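Local coordinates for BH2602 protein (Bacillus halodurans, PDB 3NWZ) that binds coenzyme A and probably hydrolyses acyl-CoA thioesters as a hotdog-fold thioesterase, although its physiological substrate is unknown, at residues Q138-G144 against G157-V163. Residues are numbered along the deposited sequence.
Sequences QRIVVEG and GTGSFFV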
# COMPACT_ATOMS: atom_id res chain seq x y z
N GLN A 138 -5.18 -2.86 -19.41
CA GLN A 138 -6.07 -3.21 -18.32
C GLN A 138 -5.98 -2.18 -17.17
O GLN A 138 -6.96 -1.53 -16.77
CB GLN A 138 -5.66 -4.60 -17.81
CG GLN A 138 -4.19 -4.62 -17.35
CD GLN A 138 -3.34 -5.72 -17.97
OE1 GLN A 138 -3.16 -5.79 -19.19
NE2 GLN A 138 -2.80 -6.57 -17.12
N ARG A 139 -4.77 -2.04 -16.65
CA ARG A 139 -4.51 -1.13 -15.54
C ARG A 139 -3.15 -0.52 -15.77
O ARG A 139 -2.30 -1.11 -16.46
CB ARG A 139 -4.51 -1.91 -14.23
CG ARG A 139 -3.17 -2.56 -13.88
CD ARG A 139 -3.25 -3.20 -12.51
NE ARG A 139 -1.95 -3.40 -11.86
CZ ARG A 139 -1.20 -4.48 -12.00
NH1 ARG A 139 -1.60 -5.49 -12.76
NH2 ARG A 139 -0.05 -4.57 -11.35
N ILE A 140 -2.93 0.66 -15.18
CA ILE A 140 -1.65 1.34 -15.32
C ILE A 140 -1.05 1.56 -13.96
O ILE A 140 -1.63 2.23 -13.12
CB ILE A 140 -1.79 2.71 -16.03
CG1 ILE A 140 -2.05 2.52 -17.53
CG2 ILE A 140 -0.51 3.51 -15.86
CD1 ILE A 140 -2.28 3.80 -18.27
N VAL A 141 0.12 0.96 -13.75
CA VAL A 141 0.85 1.07 -12.51
C VAL A 141 1.82 2.23 -12.65
O VAL A 141 2.58 2.30 -13.62
CB VAL A 141 1.60 -0.23 -12.25
CG1 VAL A 141 2.45 -0.12 -10.98
CG2 VAL A 141 0.58 -1.38 -12.14
N VAL A 142 1.77 3.15 -11.69
CA VAL A 142 2.61 4.33 -11.69
C VAL A 142 3.24 4.46 -10.31
O VAL A 142 2.81 3.80 -9.37
CB VAL A 142 1.77 5.60 -12.01
CG1 VAL A 142 0.54 5.66 -11.11
CG2 VAL A 142 2.62 6.87 -11.81
N GLU A 143 4.26 5.30 -10.19
CA GLU A 143 4.96 5.50 -8.93
C GLU A 143 5.31 6.96 -8.79
O GLU A 143 5.49 7.66 -9.78
CB GLU A 143 6.25 4.67 -8.92
CG GLU A 143 7.40 5.32 -9.72
CD GLU A 143 8.64 4.44 -9.77
OE1 GLU A 143 9.21 4.13 -8.70
OE2 GLU A 143 9.03 4.06 -10.90
N GLY A 144 5.44 7.44 -7.55
CA GLY A 144 5.78 8.84 -7.35
C GLY A 144 6.40 9.21 -6.02
O GLY A 144 6.45 8.42 -5.09
N GLY A 157 5.28 6.71 -2.69
CA GLY A 157 4.15 5.81 -2.84
C GLY A 157 3.89 5.29 -4.26
O GLY A 157 4.48 5.76 -5.22
N THR A 158 3.01 4.30 -4.38
CA THR A 158 2.66 3.74 -5.69
C THR A 158 1.14 3.81 -5.87
O THR A 158 0.38 3.96 -4.91
CB THR A 158 3.14 2.25 -5.84
OG1 THR A 158 2.50 1.43 -4.84
CG2 THR A 158 4.69 2.14 -5.64
N GLY A 159 0.70 3.72 -7.12
CA GLY A 159 -0.72 3.76 -7.41
C GLY A 159 -1.10 3.03 -8.68
O GLY A 159 -0.49 3.22 -9.73
N SER A 160 -2.10 2.17 -8.59
CA SER A 160 -2.58 1.43 -9.76
C SER A 160 -3.86 2.11 -10.24
O SER A 160 -4.71 2.46 -9.43
CB SER A 160 -2.85 -0.03 -9.41
OG SER A 160 -3.38 -0.73 -10.51
N PHE A 161 -3.99 2.31 -11.56
CA PHE A 161 -5.14 2.99 -12.15
C PHE A 161 -5.91 2.13 -13.15
O PHE A 161 -5.32 1.44 -13.98
CB PHE A 161 -4.72 4.27 -12.85
CG PHE A 161 -4.23 5.34 -11.92
CD1 PHE A 161 -4.85 6.58 -11.88
CD2 PHE A 161 -3.16 5.10 -11.06
CE1 PHE A 161 -4.40 7.56 -11.02
CE2 PHE A 161 -2.70 6.09 -10.19
CZ PHE A 161 -3.32 7.31 -10.16
N PHE A 162 -7.22 2.21 -13.07
CA PHE A 162 -8.07 1.44 -13.95
C PHE A 162 -8.40 2.26 -15.19
O PHE A 162 -8.82 3.42 -15.10
CB PHE A 162 -9.36 1.03 -13.24
CG PHE A 162 -9.98 -0.19 -13.82
CD1 PHE A 162 -9.49 -1.45 -13.49
CD2 PHE A 162 -10.99 -0.09 -14.77
CE1 PHE A 162 -10.00 -2.59 -14.10
CE2 PHE A 162 -11.51 -1.22 -15.39
CZ PHE A 162 -11.02 -2.48 -15.05
N VAL A 163 -8.19 1.64 -16.35
CA VAL A 163 -8.43 2.24 -17.65
C VAL A 163 -9.89 2.15 -18.10
O VAL A 163 -10.52 1.10 -17.95
CB VAL A 163 -7.55 1.56 -18.72
CG1 VAL A 163 -7.77 2.22 -20.07
CG2 VAL A 163 -6.10 1.62 -18.31
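Segments 138-144 and 157-163 lie on strands 139-147 and 153-163, the two arms of an antiparallel beta hairpin, paired in register from Arg139-Phe162 to Gly144-Gly157. Ile140 with Phe161, Val142 with Gly159 and Gly144 with Gly157 are hydrogen-bonded pairs; Ile140 N to Phe161 O and Phe161 N to Ile140 O both measure 2.8 Å. Beyond them, Val163 N reaches O of Gln138, just ahead of the strand, in a weak bond of 3.4 Å. On the face of Ile140, Val142 and Phe161, the m rotamer of Phe161 lays its ring back along the strand over Gly159, where a CB would be crowded by CE2. Val142, in the p rotamer, brings CG1 to 3.4 Å from Phe161 CE2, and Ile140 CG1 meets Val163 CG2 at 4.2 Å. The other face is more polar: Arg139 extends so that CD passes 3.2 Å from Ser160 OG, and its guanidinium goes on to a salt bridge with Glu112 of a third subunit. Thr158 OG1 hydrogen-bonds His116 of a second subunit. Gln138 and Arg139 belong to the CoA site, although no CoA is bound to this chain. In the hotdog fold this hairpin lies inside the sheet, between strands 125-135 and 108-117; its apolar face packs on helix 83-100 through Met94 and Val98, while its opposite face meets neighbouring subunits.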